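Local coordinates for uroporphyrinogen-III synthetase (Pseudomonas syringae pv. tomato, PDB 3RE1), which probably catalyses the cyclisation of the linear tetrapyrrole hydroxymethylbilane to the macrocycle uroporphyrinogen III, with release of water, in porphyrin biosynthesis, at residues R132-I137 and R161-G166; I146-G149 and R153-L156; S59-L64 and I82-E87; L19-E24 and R247-A252; L155-L160 and V165-L170. All blocks are in the same frame, centred on the assembly; numbering follows the deposited sequence.

Contact 1: R132-I137 and R161-G166; sequences RLKQAI and RERGVG
Lys134 is the first residue of 132-137 to meet the other segment, and its partner is Arg163. The two long side chains cross at about a right angle, with the lysine methylenes arriving at the edge of the guanidinium. Lys134 NZ lies 3.2 Å from Arg163 NH2; both are donors and both carry like charge, so nothing bonds them. The approach of the lysine chain to NH2 is too tight in the model, which makes the exact placing of these ends doubtful. Arg163 is the first residue to leave helical angles after helix 155-162. That helix closes with a Schellman motif: Gly164, at a positive phi of 87°, is its C' residue, and Gly164 N bonds to Arg161 O at 2.8 Å while Val165 N returns to Leu160 O. The reversal turns the side chain of Val165 toward helix 131-137. Ile137 receives it. Its CG2 branch stands anti to the backbone N (CG1 takes chi1 -85°); the two buried side chains again cross near a right angle, and Ile137 CG2 meets Val165 CG2 at 3.3 Å.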
# COMPACT_ATOMS: atom_id res chain seq x y z
N ARG A 132 6.28 -11.02 20.81
CA ARG A 132 5.08 -10.45 21.35
C ARG A 132 3.89 -11.15 20.69
O ARG A 132 2.95 -11.57 21.36
CB ARG A 132 5.09 -8.96 21.04
CG ARG A 132 4.11 -8.14 21.81
CD ARG A 132 4.59 -7.79 23.19
NE ARG A 132 3.60 -6.89 23.77
CZ ARG A 132 2.34 -7.24 23.99
NH1 ARG A 132 1.92 -8.47 23.70
NH2 ARG A 132 1.49 -6.37 24.51
N LEU A 133 3.95 -11.27 19.36
CA LEU A 133 2.88 -11.88 18.59
C LEU A 133 2.80 -13.38 18.83
O LEU A 133 1.71 -13.93 18.98
CB LEU A 133 3.08 -11.61 17.10
CG LEU A 133 1.97 -12.19 16.21
CD1 LEU A 133 0.62 -11.58 16.62
CD2 LEU A 133 2.27 -11.97 14.73
N LYS A 134 3.94 -14.05 18.86
CA LYS A 134 3.94 -15.49 19.13
C LYS A 134 3.22 -15.84 20.42
O LYS A 134 2.48 -16.80 20.45
CB LYS A 134 5.36 -16.05 19.13
CG LYS A 134 6.09 -15.89 17.80
CD LYS A 134 7.11 -17.02 17.56
CE LYS A 134 6.40 -18.38 17.50
NZ LYS A 134 7.21 -19.46 16.90
N GLN A 135 3.43 -15.05 21.48
CA GLN A 135 2.80 -15.31 22.79
C GLN A 135 1.28 -15.23 22.75
O GLN A 135 0.59 -16.06 23.34
CB GLN A 135 3.31 -14.33 23.83
CG GLN A 135 4.77 -14.51 24.17
CD GLN A 135 5.32 -13.34 24.97
OE1 GLN A 135 6.54 -13.22 25.17
NE2 GLN A 135 4.43 -12.46 25.44
N ALA A 136 0.76 -14.22 22.07
CA ALA A 136 -0.67 -14.05 22.00
C ALA A 136 -1.30 -15.17 21.15
O ALA A 136 -2.49 -15.45 21.27
CB ALA A 136 -0.97 -12.72 21.42
N ILE A 137 -0.48 -15.79 20.31
CA ILE A 137 -0.87 -16.84 19.37
C ILE A 137 -0.59 -18.22 19.96
O ILE A 137 -1.01 -19.21 19.42
CB ILE A 137 -0.02 -16.65 18.06
CG1 ILE A 137 -0.70 -15.64 17.15
CG2 ILE A 137 0.22 -17.94 17.33
CD1 ILE A 137 0.19 -15.04 16.06
N ARG A 161 -2.67 -19.33 9.38
CA ARG A 161 -3.49 -20.52 9.33
C ARG A 161 -2.64 -21.78 9.27
O ARG A 161 -2.94 -22.77 9.92
CB ARG A 161 -4.43 -20.46 8.12
CG ARG A 161 -5.58 -19.51 8.27
CD ARG A 161 -6.36 -19.38 6.97
NE ARG A 161 -7.29 -18.25 7.05
CZ ARG A 161 -7.54 -17.37 6.07
NH1 ARG A 161 -6.93 -17.47 4.89
NH2 ARG A 161 -8.41 -16.39 6.28
N GLU A 162 -1.56 -21.75 8.49
CA GLU A 162 -0.67 -22.90 8.40
C GLU A 162 -0.21 -23.35 9.78
O GLU A 162 -0.04 -24.55 10.01
CB GLU A 162 0.56 -22.57 7.56
CG GLU A 162 1.54 -23.74 7.39
CD GLU A 162 1.12 -24.71 6.31
OE1 GLU A 162 0.02 -24.53 5.74
OE2 GLU A 162 1.89 -25.68 6.03
N ARG A 163 0.04 -22.41 10.69
CA ARG A 163 0.55 -22.78 12.01
C ARG A 163 -0.59 -22.99 13.02
O ARG A 163 -0.37 -23.07 14.22
CB ARG A 163 1.60 -21.77 12.53
CG ARG A 163 1.14 -20.36 12.55
CD ARG A 163 2.36 -19.43 12.55
NE ARG A 163 2.93 -19.25 13.89
CZ ARG A 163 4.10 -18.65 14.15
NH1 ARG A 163 4.86 -18.16 13.16
NH2 ARG A 163 4.51 -18.54 15.41
N GLY A 164 -1.82 -23.08 12.49
CA GLY A 164 -2.97 -23.42 13.31
C GLY A 164 -3.65 -22.26 13.99
O GLY A 164 -4.33 -22.44 14.99
N VAL A 165 -3.46 -21.08 13.45
CA VAL A 165 -4.07 -19.90 14.01
C VAL A 165 -5.18 -19.41 13.06
O VAL A 165 -4.96 -19.18 11.88
CB VAL A 165 -3.04 -18.79 14.20
CG1 VAL A 165 -3.70 -17.52 14.66
CG2 VAL A 165 -2.02 -19.23 15.20
N GLY A 166 -6.38 -19.28 13.61
CA GLY A 166 -7.49 -18.81 12.81
C GLY A 166 -7.31 -17.33 12.52
O GLY A 166 -6.76 -16.57 13.34

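Contact 2: I146-G149 and R153-L156; sequences IMRG and RELL
Bends at chi2 (92°) and chi3 (109°) fold the Arg148 side chain and bring the edge of its guanidinium, at NH2, up to Glu154, which bends in turn at its own chi2 (-61°) to bring its carboxylate back toward the strand. The CB of Glu154 points away from strand 143-148, and it is this kink that returns the end of the side chain to it. The result is a salt bridge between Arg148 NH2 and Glu154 OE2 at 2.8 Å. OE2 sits in the guanidinium plane, yet the two flat groups are nearly perpendicular, which fits a bridge of one nitrogen to one oxygen; the hydrogen bond within it is weak because its N-H...O geometry is strongly bent. Arg148 is also anchored through water 1, which accepts from Arg148 NE at 2.9 Å and donates to Arg153 O at 2.7 Å. The water thus links the strand residue to the backbone just ahead of helix 155-162. These segments are the first strand and the helix start of the beta-alpha-beta unit formed by strand 143-148, helix 155-162 and strand 166-176. Tyr169, on the last of these strands, accepts a cation-pi contact from Arg148 and hydrogen-bonds Glu154 OE1 through its hydroxyl. With one carboxylate oxygen given to the arginine and the other to the tyrosine, Glu154 is held at both oxygens; its carboxylate probably balances the charge of the buried Arg148, while the Tyr169 ring and the ordered water add favourable contacts.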
# COMPACT_ATOMS: atom_id res chain seq x y z
N ILE A 146 -7.63 -9.33 11.30
CA ILE A 146 -6.77 -8.51 10.44
C ILE A 146 -7.64 -7.43 9.84
O ILE A 146 -8.67 -7.72 9.17
CB ILE A 146 -6.10 -9.36 9.29
CG1 ILE A 146 -5.07 -10.30 9.90
CG2 ILE A 146 -5.45 -8.46 8.25
CD1 ILE A 146 -4.50 -11.36 8.95
N MET A 147 -7.27 -6.19 10.10
CA MET A 147 -8.03 -5.06 9.57
C MET A 147 -7.29 -4.54 8.34
O MET A 147 -6.09 -4.22 8.39
CB MET A 147 -8.20 -4.00 10.64
CG MET A 147 -9.15 -4.46 11.75
SD MET A 147 -9.43 -3.25 13.01
CE MET A 147 -9.86 -4.30 14.36
N ARG A 148 -8.01 -4.47 7.23
CA ARG A 148 -7.40 -4.04 6.00
C ARG A 148 -8.43 -3.57 4.98
O ARG A 148 -9.58 -3.28 5.33
CB ARG A 148 -6.54 -5.18 5.42
CG ARG A 148 -7.02 -6.57 5.72
CD ARG A 148 -7.94 -7.14 4.69
NE ARG A 148 -7.28 -8.21 3.94
CZ ARG A 148 -7.89 -8.97 3.02
NH1 ARG A 148 -9.18 -8.79 2.73
NH2 ARG A 148 -7.21 -9.90 2.39
N GLY A 149 -7.99 -3.52 3.72
CA GLY A 149 -8.82 -3.12 2.59
C GLY A 149 -9.82 -4.17 2.18
O GLY A 149 -9.98 -5.19 2.84
N ARG A 153 -2.94 -8.73 0.34
CA ARG A 153 -2.02 -9.85 0.33
C ARG A 153 -2.54 -10.93 1.28
O ARG A 153 -2.96 -10.63 2.40
CB ARG A 153 -0.63 -9.42 0.79
CG ARG A 153 -0.26 -8.01 0.39
CD ARG A 153 0.84 -8.00 -0.65
NE ARG A 153 1.34 -6.64 -0.84
CZ ARG A 153 2.43 -6.14 -0.24
NH1 ARG A 153 3.15 -6.89 0.60
NH2 ARG A 153 2.80 -4.88 -0.48
N GLU A 154 -2.49 -12.18 0.84
CA GLU A 154 -2.98 -13.29 1.66
C GLU A 154 -1.86 -14.01 2.41
O GLU A 154 -2.10 -14.94 3.16
CB GLU A 154 -3.77 -14.27 0.80
CG GLU A 154 -4.93 -13.62 0.06
CD GLU A 154 -5.96 -13.02 0.99
OE1 GLU A 154 -6.26 -13.61 2.08
OE2 GLU A 154 -6.49 -11.94 0.62
N LEU A 155 -0.64 -13.55 2.20
CA LEU A 155 0.53 -14.21 2.77
C LEU A 155 0.46 -14.37 4.29
O LEU A 155 0.60 -15.50 4.81
CB LEU A 155 1.81 -13.49 2.39
CG LEU A 155 3.05 -14.10 3.01
CD1 LEU A 155 3.16 -15.59 2.66
CD2 LEU A 155 4.27 -13.36 2.57
N LEU A 156 0.25 -13.26 4.98
CA LEU A 156 0.18 -13.28 6.44
C LEU A 156 -0.87 -14.23 7.01
O LEU A 156 -0.57 -15.07 7.86
CB LEU A 156 -0.10 -11.89 6.98
CG LEU A 156 0.31 -11.75 8.45
CD1 LEU A 156 1.81 -11.99 8.61
CD2 LEU A 156 -0.09 -10.37 8.93
O HOH W 1 -4.45 -8.62 3.42

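Contact 3: S59-L64 and I82-E87; sequences SIIFEL and IELIDE
Leu84, on helix 75-88, reaches Ile61 on helix 54-62, and the pair joins two helices of the alpha/beta domain built on the six-stranded mixed sheet. Both helices pack on one face of that sheet: Ile61 touches Leu170, Leu84 touches Leu172, and Leu64 touches Leu145 and Met147. Along 82-87, Leu84 is the first residue to take part. Its chi1 of -109° lies away from a staggered value, and with the side chain turned this way the CD2 branch is presented to the neighbouring helix. CD2 lies 3.7 Å from Ile61 CG1 and 3.9 Å from Ile61 CD1, so one methyl rests against the longer branch of the isoleucine. Ile61 offers that branch because CG1 stands anti to its carbonyl carbon (chi1 -78°). The two side chains cross at about a right angle, touching over a small patch without running alongside each other. The other branch, Ile61 CG2, comes to 4.1 Å from Leu84 O and so faces the backbone of the second helix. Ile85 follows, and here the backbones come nearest, with the CA atoms of Ile61 and Ile85 6.8 Å apart. Its CB does not point straight at 59-64, but the end of the side chain swings nearer, and Ile85 CG1 meets CD1 of Leu64, just after helix 54-62, at 4.3 Å, a looser van der Waals contact. Farther along, Glu87 OE2 forms a salt bridge with Arg58 NH1. Just past the segment, Trp89 NE1 hydrogen-bonds to the carbonyl oxygen of Ile61.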
# COMPACT_ATOMS: atom_id res chain seq x y z
N SER A 59 -20.63 -5.34 15.54
CA SER A 59 -20.60 -6.25 16.68
C SER A 59 -19.24 -6.87 16.80
O SER A 59 -18.79 -7.18 17.91
CB SER A 59 -21.64 -7.35 16.51
OG SER A 59 -22.94 -6.79 16.52
N ILE A 60 -18.58 -7.07 15.66
CA ILE A 60 -17.25 -7.63 15.71
C ILE A 60 -16.34 -6.66 16.47
O ILE A 60 -15.50 -7.06 17.26
CB ILE A 60 -16.69 -7.97 14.31
CG1 ILE A 60 -15.19 -8.19 14.40
CG2 ILE A 60 -16.96 -6.87 13.33
CD1 ILE A 60 -14.58 -8.95 13.22
N ILE A 61 -16.56 -5.36 16.25
CA ILE A 61 -15.82 -4.34 16.98
C ILE A 61 -16.02 -4.44 18.49
O ILE A 61 -15.07 -4.39 19.22
CB ILE A 61 -16.23 -2.93 16.52
CG1 ILE A 61 -15.56 -2.60 15.17
CG2 ILE A 61 -15.86 -1.89 17.59
CD1 ILE A 61 -15.43 -3.71 14.11
N PHE A 62 -17.26 -4.59 18.94
CA PHE A 62 -17.54 -4.76 20.37
C PHE A 62 -16.93 -6.04 20.97
O PHE A 62 -16.51 -6.06 22.14
CB PHE A 62 -19.05 -4.75 20.62
CG PHE A 62 -19.43 -4.76 22.08
CD1 PHE A 62 -19.59 -3.57 22.78
CD2 PHE A 62 -19.62 -5.98 22.76
CE1 PHE A 62 -19.94 -3.55 24.13
CE2 PHE A 62 -19.96 -5.98 24.12
CZ PHE A 62 -20.14 -4.74 24.80
N GLU A 63 -16.87 -7.12 20.18
CA GLU A 63 -16.28 -8.36 20.67
C GLU A 63 -14.81 -8.61 20.31
O GLU A 63 -14.38 -9.75 20.29
CB GLU A 63 -17.14 -9.56 20.28
CG GLU A 63 -18.39 -9.70 21.16
CD GLU A 63 -19.16 -10.98 20.89
OE1 GLU A 63 -18.80 -12.04 21.48
OE2 GLU A 63 -20.10 -10.91 20.06
N LEU A 64 -14.05 -7.54 20.06
CA LEU A 64 -12.62 -7.63 19.71
C LEU A 64 -11.85 -8.55 20.62
O LEU A 64 -10.88 -9.13 20.20
CB LEU A 64 -11.94 -6.26 19.76
CG LEU A 64 -12.16 -5.40 18.53
CD1 LEU A 64 -11.43 -4.09 18.73
CD2 LEU A 64 -11.68 -6.08 17.30
N ILE A 82 -9.28 3.13 14.46
CA ILE A 82 -9.38 4.05 15.61
C ILE A 82 -10.78 4.69 15.71
O ILE A 82 -11.36 4.81 16.80
CB ILE A 82 -8.35 5.16 15.53
CG1 ILE A 82 -6.93 4.61 15.38
CG2 ILE A 82 -8.40 5.97 16.78
CD1 ILE A 82 -6.41 3.61 16.46
N GLU A 83 -11.32 5.10 14.57
CA GLU A 83 -12.62 5.72 14.53
C GLU A 83 -13.77 4.81 14.93
O GLU A 83 -14.80 5.28 15.41
CB GLU A 83 -12.88 6.34 13.15
CG GLU A 83 -11.91 7.49 12.81
CD GLU A 83 -11.81 8.56 13.92
OE1 GLU A 83 -12.85 9.10 14.36
OE2 GLU A 83 -10.68 8.88 14.37
N LEU A 84 -13.59 3.52 14.76
CA LEU A 84 -14.62 2.57 15.16
C LEU A 84 -14.52 2.21 16.66
O LEU A 84 -15.53 2.23 17.36
CB LEU A 84 -14.53 1.32 14.31
CG LEU A 84 -15.64 1.10 13.29
CD1 LEU A 84 -15.84 2.28 12.39
CD2 LEU A 84 -15.23 -0.11 12.50
N ILE A 85 -13.30 1.91 17.12
CA ILE A 85 -13.03 1.66 18.52
C ILE A 85 -13.57 2.82 19.35
O ILE A 85 -14.39 2.63 20.24
CB ILE A 85 -11.51 1.53 18.78
CG1 ILE A 85 -11.00 0.19 18.27
CG2 ILE A 85 -11.20 1.59 20.24
CD1 ILE A 85 -10.98 -0.00 16.76
N ASP A 86 -13.11 4.02 19.05
CA ASP A 86 -13.48 5.19 19.83
C ASP A 86 -14.98 5.37 19.93
O ASP A 86 -15.49 5.98 20.87
CB ASP A 86 -12.88 6.44 19.21
CG ASP A 86 -13.16 7.66 20.04
OD1 ASP A 86 -12.51 7.80 21.09
OD2 ASP A 86 -14.02 8.47 19.62
N GLU A 87 -15.70 4.84 18.96
CA GLU A 87 -17.13 4.98 18.97
C GLU A 87 -17.82 4.00 19.90
O GLU A 87 -18.79 4.37 20.56
CB GLU A 87 -17.65 4.79 17.56
CG GLU A 87 -19.14 4.90 17.41
CD GLU A 87 -19.53 5.14 15.96
OE1 GLU A 87 -19.38 6.30 15.49
OE2 GLU A 87 -19.95 4.17 15.27

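Contact 4: L19-E24 and R247-A252; sequences LTRPAE and RGASAA
Arg21 and Ala249 stand with their CA atoms 9.9 Å apart, each in a loop that leads into a helix, with Pro22 at the N-cap of helix 23-34 and Ser250 at the N-cap of helix 251-260. The long arginine side chain bridges that gap. Its CG sits between the backbone N and the carbonyl carbon (chi1 76°), and a bend at chi3 then directs the guanidinium to the opposite loop. There Arg21 NH1 donates a hydrogen bond to Ala249 O over 3.1 Å, with an angle of 150° at the hydrogen. The acceptor lies at the edge of the guanidinium and in its plane, while the nitrogen approaches within the carbonyl plane at a C=O...N angle of 147°. The methyl of Ala249 is more distant, its CB being 4.1 Å from Arg21 NH1. The contact is therefore essentially one side chain gripping one backbone carbonyl. In the parallel five-stranded sheet, whose 2-1-3-4-5 order is that of flavodoxin-like folds, strand 16-19 runs into Arg21 and edge strand 243-245 into the loop of Ala249. Arg21 also rests on Val198 of strand 196-198 and on Leu29 of helix 23-34, which Ala251 touches too.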
# COMPACT_ATOMS: atom_id res chain seq x y z
N LEU A 19 3.83 9.88 -11.40
CA LEU A 19 3.47 9.34 -10.10
C LEU A 19 2.05 8.95 -10.23
O LEU A 19 1.24 9.70 -10.77
CB LEU A 19 3.62 10.37 -9.00
CG LEU A 19 5.00 11.02 -8.84
CD1 LEU A 19 4.99 12.02 -7.67
CD2 LEU A 19 6.02 9.99 -8.59
N THR A 20 1.74 7.74 -9.74
CA THR A 20 0.40 7.18 -9.87
C THR A 20 -0.40 6.93 -8.58
O THR A 20 -1.59 6.57 -8.64
CB THR A 20 0.45 5.89 -10.65
OG1 THR A 20 1.18 4.92 -9.90
CG2 THR A 20 1.11 6.13 -12.03
N ARG A 21 0.22 7.15 -7.42
CA ARG A 21 -0.49 6.94 -6.17
C ARG A 21 -1.59 7.99 -5.86
O ARG A 21 -1.83 8.90 -6.66
CB ARG A 21 0.55 6.85 -5.05
CG ARG A 21 1.14 8.14 -4.62
CD ARG A 21 2.35 7.84 -3.79
NE ARG A 21 3.36 7.29 -4.66
CZ ARG A 21 4.41 6.58 -4.26
NH1 ARG A 21 4.60 6.32 -2.98
NH2 ARG A 21 5.27 6.13 -5.17
N PRO A 22 -2.27 7.86 -4.71
CA PRO A 22 -3.34 8.80 -4.28
C PRO A 22 -2.93 10.26 -4.29
O PRO A 22 -1.76 10.59 -4.08
CB PRO A 22 -3.65 8.36 -2.84
CG PRO A 22 -3.37 6.89 -2.87
CD PRO A 22 -2.13 6.74 -3.76
N ALA A 23 -3.93 11.11 -4.48
CA ALA A 23 -3.76 12.56 -4.54
C ALA A 23 -2.84 13.18 -3.50
O ALA A 23 -1.84 13.82 -3.85
CB ALA A 23 -5.14 13.25 -4.48
N GLU A 24 -3.17 13.00 -2.22
CA GLU A 24 -2.35 13.59 -1.16
C GLU A 24 -1.00 12.94 -1.07
O GLU A 24 0.00 13.61 -0.86
CB GLU A 24 -3.05 13.53 0.21
CG GLU A 24 -4.21 14.54 0.38
CD GLU A 24 -3.81 15.98 -0.00
OE1 GLU A 24 -2.82 16.50 0.55
OE2 GLU A 24 -4.50 16.61 -0.85
N ARG A 247 13.18 -0.73 -2.66
CA ARG A 247 12.81 -1.40 -1.41
C ARG A 247 11.67 -0.63 -0.72
O ARG A 247 11.90 0.16 0.20
CB ARG A 247 14.01 -1.52 -0.50
N GLY A 248 10.44 -0.86 -1.17
CA GLY A 248 9.29 -0.21 -0.56
C GLY A 248 8.88 1.04 -1.31
O GLY A 248 9.54 1.44 -2.27
N ALA A 249 7.79 1.66 -0.85
CA ALA A 249 7.19 2.80 -1.54
C ALA A 249 7.45 4.17 -0.86
O ALA A 249 6.75 5.15 -1.14
CB ALA A 249 5.69 2.57 -1.73
N SER A 250 8.45 4.22 0.03
CA SER A 250 8.83 5.47 0.70
C SER A 250 9.73 6.30 -0.22
O SER A 250 10.60 5.75 -0.94
CB SER A 250 9.60 5.19 2.00
OG SER A 250 10.89 4.69 1.71
N ALA A 251 9.53 7.61 -0.17
CA ALA A 251 10.26 8.56 -1.01
C ALA A 251 11.73 8.19 -1.12
O ALA A 251 12.30 8.13 -2.21
CB ALA A 251 10.11 9.94 -0.44
N ALA A 252 12.34 7.92 0.03
CA ALA A 252 13.76 7.58 0.07
C ALA A 252 14.07 6.45 -0.89
O ALA A 252 14.78 6.65 -1.87
CB ALA A 252 14.17 7.21 1.47

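Contact 5: L155-L160 and V165-L170; sequences LLAEQL and VGVDYL
Leu160 and Val167 set their side chains at about a right angle, and the CG2 methyl of the valine is the point of contact. Val167 CG2 stands 3.5 Å from Leu160 CB and 3.6 Å from Leu160 CD1, so it lies against the flank of the leucine. Val167 serves two helix residues: its chi1 of 180° puts CG1 anti to the backbone N and CG2 anti to the carbonyl carbon, which aims CG2 at Leu160 and leaves CG1 3.9 Å from Ala157 CB, one turn earlier. The same alanine methyl approaches the Tyr169 ring obliquely, with Ala157 CB 3.8 Å from Tyr169 CZ; its still closer approach to the hydroxyl is too short in the model and remains doubtful. That hydroxyl has Glu154 as its polar partner. At the other end, the backbone bond from Val165 N to Leu160 O spans 3.1 Å, its donor well above the carbonyl plane. The axes of 155-160 and 166-170 approach to 8.0 Å and run nearly antiparallel, at 153°. Val167 also touches Val144 and Ile146 of strand 143-148. This is the return half of a beta-alpha-beta crossover, in which helix 155-162 covers the sheet between the adjacent parallel strands 143-148 and 166-176.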
# COMPACT_ATOMS: atom_id res chain seq x y z
N LEU A 155 -0.64 -13.55 2.20
CA LEU A 155 0.53 -14.21 2.77
C LEU A 155 0.46 -14.37 4.29
O LEU A 155 0.60 -15.50 4.81
CB LEU A 155 1.81 -13.49 2.39
CG LEU A 155 3.05 -14.10 3.01
CD1 LEU A 155 3.16 -15.59 2.66
CD2 LEU A 155 4.27 -13.36 2.57
N LEU A 156 0.25 -13.26 4.98
CA LEU A 156 0.18 -13.28 6.44
C LEU A 156 -0.87 -14.23 7.01
O LEU A 156 -0.57 -15.07 7.86
CB LEU A 156 -0.10 -11.89 6.98
CG LEU A 156 0.31 -11.75 8.45
CD1 LEU A 156 1.81 -11.99 8.61
CD2 LEU A 156 -0.09 -10.37 8.93
N ALA A 157 -2.10 -14.09 6.52
CA ALA A 157 -3.18 -14.96 6.91
C ALA A 157 -2.86 -16.43 6.64
O ALA A 157 -3.13 -17.31 7.49
CB ALA A 157 -4.47 -14.53 6.20
N GLU A 158 -2.28 -16.71 5.48
CA GLU A 158 -1.94 -18.09 5.09
C GLU A 158 -0.84 -18.65 5.97
O GLU A 158 -0.90 -19.82 6.39
CB GLU A 158 -1.54 -18.16 3.61
CG GLU A 158 -2.73 -17.98 2.64
CD GLU A 158 -3.77 -19.08 2.80
OE1 GLU A 158 -3.37 -20.26 2.87
OE2 GLU A 158 -4.97 -18.78 2.88
N GLN A 159 0.12 -17.80 6.30
CA GLN A 159 1.18 -18.23 7.24
C GLN A 159 0.58 -18.53 8.64
O GLN A 159 0.86 -19.55 9.25
CB GLN A 159 2.23 -17.15 7.34
CG GLN A 159 2.86 -16.83 6.00
CD GLN A 159 3.85 -15.69 6.08
OE1 GLN A 159 3.47 -14.51 6.25
NE2 GLN A 159 5.13 -16.03 5.96
N LEU A 160 -0.29 -17.64 9.12
CA LEU A 160 -0.94 -17.86 10.37
C LEU A 160 -1.79 -19.16 10.37
O LEU A 160 -1.63 -20.00 11.26
CB LEU A 160 -1.83 -16.66 10.66
CG LEU A 160 -1.09 -15.41 11.05
CD1 LEU A 160 -2.08 -14.26 11.21
CD2 LEU A 160 -0.32 -15.65 12.35
N VAL A 165 -3.46 -21.08 13.45
CA VAL A 165 -4.07 -19.90 14.01
C VAL A 165 -5.18 -19.41 13.06
O VAL A 165 -4.96 -19.18 11.88
CB VAL A 165 -3.04 -18.79 14.20
CG1 VAL A 165 -3.70 -17.52 14.66
CG2 VAL A 165 -2.02 -19.23 15.20
N GLY A 166 -6.38 -19.28 13.61
CA GLY A 166 -7.49 -18.81 12.81
C GLY A 166 -7.31 -17.33 12.52
O GLY A 166 -6.76 -16.57 13.34
N VAL A 167 -7.78 -16.92 11.35
CA VAL A 167 -7.66 -15.55 10.91
C VAL A 167 -8.95 -15.11 10.21
O VAL A 167 -9.47 -15.81 9.32
CB VAL A 167 -6.53 -15.41 9.93
CG1 VAL A 167 -6.42 -13.95 9.47
CG2 VAL A 167 -5.22 -15.93 10.51
N ASP A 168 -9.46 -13.95 10.63
CA ASP A 168 -10.64 -13.33 10.02
C ASP A 168 -10.29 -11.92 9.56
O ASP A 168 -9.33 -11.30 10.04
CB ASP A 168 -11.78 -13.27 11.02
CG ASP A 168 -12.40 -14.63 11.29
OD1 ASP A 168 -12.70 -15.33 10.30
OD2 ASP A 168 -12.59 -15.01 12.47
N TYR A 169 -11.08 -11.39 8.63
CA TYR A 169 -10.79 -10.08 8.09
C TYR A 169 -11.87 -9.12 8.44
O TYR A 169 -13.02 -9.50 8.61
CB TYR A 169 -10.65 -10.12 6.57
CG TYR A 169 -9.39 -10.83 6.07
CD1 TYR A 169 -8.11 -10.42 6.46
CD2 TYR A 169 -9.50 -11.89 5.17
CE1 TYR A 169 -6.98 -11.07 5.98
CE2 TYR A 169 -8.37 -12.54 4.68
CZ TYR A 169 -7.12 -12.12 5.08
OH TYR A 169 -6.03 -12.76 4.56
N LEU A 170 -11.49 -7.85 8.54
CA LEU A 170 -12.43 -6.78 8.80
C LEU A 170 -12.08 -5.70 7.80
O LEU A 170 -11.23 -4.85 8.05
CB LEU A 170 -12.24 -6.27 10.23
CG LEU A 170 -13.14 -5.10 10.64
CD1 LEU A 170 -14.57 -5.54 10.87
CD2 LEU A 170 -12.56 -4.46 11.86
O HOH W 2 -2.67 -12.17 4.98

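Contacts 1, 2 and 5 all use helix 155-162 and lie close together: the centre of contact 5 is 9 Å from that of contact 1 and 7 Å from that of contact 2. They join directly, Ile137 CD1 meeting Leu160 CD2 at 3.8 Å and Ile146 CD1 meeting Val167 CG1 at 3.3 Å. Contact 3, centred 19 Å from contact 5, belongs to the same mixed-sheet domain and is reached through Leu170, whose CD2 lies 3.7 Å from Ile61 CD1. Contact 4 stands apart on the five-stranded parallel sheet, with nearest atoms about 8 Å from contact 2. The loop it closes along the chain encloses the other four.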